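Local coordinates for flagellar biosynthetic protein FlhB (Aquifex aeolicus, PDB 3B1S) that is probably required to form the flagellar rod and may help export flagellin, the piece here being its cytoplasmic C-terminal domain, at residues D[3-9]-D[20-26]. Residues are numbered along the deposited sequence; the frame is centred on the assembly and turned at random.
Sequences HIAIALK and VVAKGKG
The His3 ring, the one aromatic group here, meets the carbonyl O of Gly26 obliquely, that oxygen lying 3.8 Å from His3 ND1, while Ala29 and Gln30 of helix 27-39 also touch the side chain. This pair sits at the open end of an antiparallel beta hairpin, strands 4-9 and 19-25, where Gly26 N donates to His3 O at 3.0 Å. Among the peptide groups, Ala5 and Gly24 exchange two hydrogen bonds, each donor lying in the acceptor's carbonyl plane; farther along, Ala22 O takes the N-H of Ala7 from above its plane, 37° out. Then the register slips by one residue, a beta bulge, and Ala7 O accepts from Val21 N (2.9 Å) rather than from Ala22 N.

Side chains alternate between two faces. Ala5, Ala7 and Ala22 keep one low, CB of Ala7 meeting CB of Ala22 at 3.8 Å, and helix 27-39 packs there through Ala29 and Ile32. On the other, Ile4, Ile6, Leu8 and Val20 line up with Lys23 and Lys25. Lys23 runs out extended beside Ile6, and its NZ is hydrogen-bonded to the carbonyl oxygens of Tyr54 and Val57. An antiparallel strand of a neighbouring protein chain pairs with residues 5-8, carrying the sheet across the interface. With Leu8 CG anti to its own carbonyl carbon (chi1 -62°), the CD2 methyl reaches over to Val20, 3.6 Å from its CA.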
ATOM      1  N   HIS D   3      -0.134   8.298  11.368  1.00 94.93           N
ATOM      2  CA  HIS D   3       0.252   7.976   9.977  1.00 93.63           C
ATOM      3  C   HIS D   3      -0.118   6.558   9.566  1.00 91.64           C
ATOM      4  O   HIS D   3       0.218   5.595  10.276  1.00 92.00           O
ATOM      5  CB  HIS D   3       1.771   8.153   9.727  1.00 94.40           C
ATOM      6  CG  HIS D   3       2.234   9.579   9.638  1.00 96.61           C
ATOM      7  ND1 HIS D   3       3.394  10.018  10.247  1.00 98.14           N
ATOM      8  CD2 HIS D   3       1.706  10.658   9.007  1.00 98.23           C
ATOM      9  CE1 HIS D   3       3.551  11.308  10.007  1.00 99.21           C
ATOM     10  NE2 HIS D   3       2.542  11.722   9.259  1.00 99.70           N
ATOM     11  N   ILE D   4      -0.767   6.438   8.409  1.00 88.55           N
ATOM     12  CA  ILE D   4      -1.068   5.158   7.785  1.00 85.34           C
ATOM     13  C   ILE D   4      -1.054   5.249   6.257  1.00 83.42           C
ATOM     14  O   ILE D   4      -1.281   6.303   5.710  1.00 83.55           O
ATOM     15  CB  ILE D   4      -2.386   4.605   8.262  1.00 85.23           C
ATOM     16  CG1 ILE D   4      -2.818   3.464   7.365  1.00 84.08           C
ATOM     17  CG2 ILE D   4      -3.405   5.663   8.242  1.00 85.37           C
ATOM     18  CD1 ILE D   4      -3.776   2.639   8.017  1.00 85.51           C
ATOM     19  N   ALA D   5      -0.769   4.121   5.618  1.00 80.21           N
ATOM     20  CA  ALA D   5      -0.730   4.032   4.176  1.00 76.91           C
ATOM     21  C   ALA D   5      -0.917   2.619   3.661  1.00 75.03           C
ATOM     22  O   ALA D   5      -0.501   1.691   4.305  1.00 74.95           O
ATOM     23  CB  ALA D   5       0.571   4.545   3.704  1.00 76.22           C
ATOM     24  N   ILE D   6      -1.513   2.465   2.484  1.00 72.50           N
ATOM     25  CA  ILE D   6      -1.684   1.138   1.827  1.00 69.58           C
ATOM     26  C   ILE D   6      -1.285   1.164   0.369  1.00 67.69           C
ATOM     27  O   ILE D   6      -1.996   1.708  -0.422  1.00 67.63           O
ATOM     28  CB  ILE D   6      -3.144   0.632   1.883  1.00 68.95           C
ATOM     29  CG1 ILE D   6      -3.820   1.016   3.197  1.00 68.82           C
ATOM     30  CG2 ILE D   6      -3.187  -0.839   1.661  1.00 68.20           C
ATOM     31  CD1 ILE D   6      -3.119   0.543   4.408  1.00 67.16           C
ATOM     32  N   ALA D   7      -0.170   0.564   0.013  1.00 66.50           N
ATOM     33  CA  ALA D   7       0.281   0.596  -1.365  1.00 66.93           C
ATOM     34  C   ALA D   7      -0.340  -0.529  -2.233  1.00 68.18           C
ATOM     35  O   ALA D   7      -0.483  -1.664  -1.788  1.00 67.90           O
ATOM     36  CB  ALA D   7       1.760   0.546  -1.416  1.00 65.89           C
ATOM     37  N   LEU D   8      -0.720  -0.199  -3.473  1.00 69.23           N
ATOM     38  CA  LEU D   8      -1.445  -1.125  -4.331  1.00 69.87           C
ATOM     39  C   LEU D   8      -0.820  -1.156  -5.695  1.00 71.04           C
ATOM     40  O   LEU D   8      -0.431  -0.121  -6.218  1.00 70.80           O
ATOM     41  CB  LEU D   8      -2.934  -0.768  -4.413  1.00 68.98           C
ATOM     42  CG  LEU D   8      -3.743  -0.814  -3.096  1.00 68.69           C
ATOM     43  CD1 LEU D   8      -5.226  -0.490  -3.314  1.00 68.76           C
ATOM     44  CD2 LEU D   8      -3.633  -2.124  -2.351  1.00 66.08           C
ATOM     45  N   LYS D   9      -0.683  -2.355  -6.246  1.00 73.01           N
ATOM     46  CA  LYS D   9      -0.206  -2.531  -7.603  1.00 76.12           C
ATOM     47  C   LYS D   9      -1.340  -3.131  -8.360  1.00 78.24           C
ATOM     48  O   LYS D   9      -2.023  -3.998  -7.844  1.00 79.06           O
ATOM     49  CB  LYS D   9       0.972  -3.486  -7.655  1.00 76.02           C
ATOM     50  CG  LYS D   9       1.551  -3.706  -9.036  1.00 78.21           C
ATOM     51  CD  LYS D   9       2.279  -5.058  -9.102  1.00 81.35           C
ATOM     52  CE  LYS D   9       2.319  -5.641 -10.521  1.00 82.74           C
ATOM     53  NZ  LYS D   9       2.641  -7.111 -10.460  1.00 84.13           N
ATOM     54  N   VAL D  20      -2.001  -5.777  -2.689  1.00 75.39           N
ATOM     55  CA  VAL D  20      -1.401  -4.923  -1.670  1.00 74.14           C
ATOM     56  C   VAL D  20       0.092  -5.151  -1.633  1.00 73.64           C
ATOM     57  O   VAL D  20       0.525  -6.193  -1.203  1.00 73.44           O
ATOM     58  CB  VAL D  20      -1.915  -5.277  -0.274  1.00 74.14           C
ATOM     59  CG1 VAL D  20      -1.472  -4.227   0.730  1.00 73.46           C
ATOM     60  CG2 VAL D  20      -3.425  -5.461  -0.272  1.00 73.39           C
ATOM     61  N   VAL D  21       0.898  -4.200  -2.082  1.00 73.58           N
ATOM     62  CA  VAL D  21       2.339  -4.440  -2.051  1.00 73.44           C
ATOM     63  C   VAL D  21       3.033  -3.957  -0.776  1.00 73.50           C
ATOM     64  O   VAL D  21       4.151  -4.355  -0.493  1.00 73.67           O
ATOM     65  CB  VAL D  21       3.079  -3.949  -3.323  1.00 73.58           C
ATOM     66  CG1 VAL D  21       2.168  -4.019  -4.512  1.00 73.46           C
ATOM     67  CG2 VAL D  21       3.668  -2.553  -3.163  1.00 73.62           C
ATOM     68  N   ALA D  22       2.356  -3.111  -0.009  1.00 73.70           N
ATOM     69  CA  ALA D  22       2.865  -2.614   1.254  1.00 73.44           C
ATOM     70  C   ALA D  22       1.690  -2.106   2.079  1.00 74.33           C
ATOM     71  O   ALA D  22       0.693  -1.666   1.509  1.00 74.70           O
ATOM     72  CB  ALA D  22       3.824  -1.518   1.000  1.00 72.87           C
ATOM     73  N   LYS D  23       1.782  -2.209   3.408  1.00 75.13           N
ATOM     74  CA  LYS D  23       0.924  -1.442   4.326  1.00 75.56           C
ATOM     75  C   LYS D  23       1.810  -0.853   5.452  1.00 76.21           C
ATOM     76  O   LYS D  23       2.867  -1.406   5.729  1.00 75.80           O
ATOM     77  CB  LYS D  23      -0.260  -2.279   4.827  1.00 75.26           C
ATOM     78  CG  LYS D  23       0.063  -3.384   5.826  1.00 76.11           C
ATOM     79  CD  LYS D  23      -1.215  -4.009   6.370  1.00 75.94           C
ATOM     80  CE  LYS D  23      -0.943  -5.302   7.150  1.00 77.44           C
ATOM     81  NZ  LYS D  23      -2.201  -5.842   7.779  1.00 76.89           N
ATOM     82  N   GLY D  24       1.410   0.270   6.059  1.00 77.12           N
ATOM     83  CA  GLY D  24       2.315   1.030   6.937  1.00 78.56           C
ATOM     84  C   GLY D  24       1.733   2.000   7.957  1.00 79.90           C
ATOM     85  O   GLY D  24       0.820   2.780   7.643  1.00 80.14           O
ATOM     86  N   LYS D  25       2.261   1.959   9.184  1.00 80.69           N
ATOM     87  CA  LYS D  25       1.910   2.949  10.219  1.00 81.41           C
ATOM     88  C   LYS D  25       3.169   3.719  10.616  1.00 81.70           C
ATOM     89  O   LYS D  25       4.302   3.185  10.484  1.00 81.87           O
ATOM     90  CB  LYS D  25       1.308   2.285  11.460  1.00 81.08           C
ATOM     91  CG  LYS D  25      -0.021   1.613  11.249  1.00 81.87           C
ATOM     92  CD  LYS D  25      -0.029   0.284  12.023  1.00 84.89           C
ATOM     93  CE  LYS D  25      -1.292  -0.595  11.774  1.00 86.56           C
ATOM     94  NZ  LYS D  25      -1.021  -2.096  11.960  1.00 86.06           N
ATOM     95  N   GLY D  26       2.985   4.954  11.090  1.00 81.29           N
ATOM     96  CA  GLY D  26       4.114   5.740  11.590  1.00 81.83           C
ATOM     97  C   GLY D  26       5.184   6.023  10.539  1.00 82.37           C
ATOM     98  O   GLY D  26       4.887   6.611   9.483  1.00 83.44           O
TER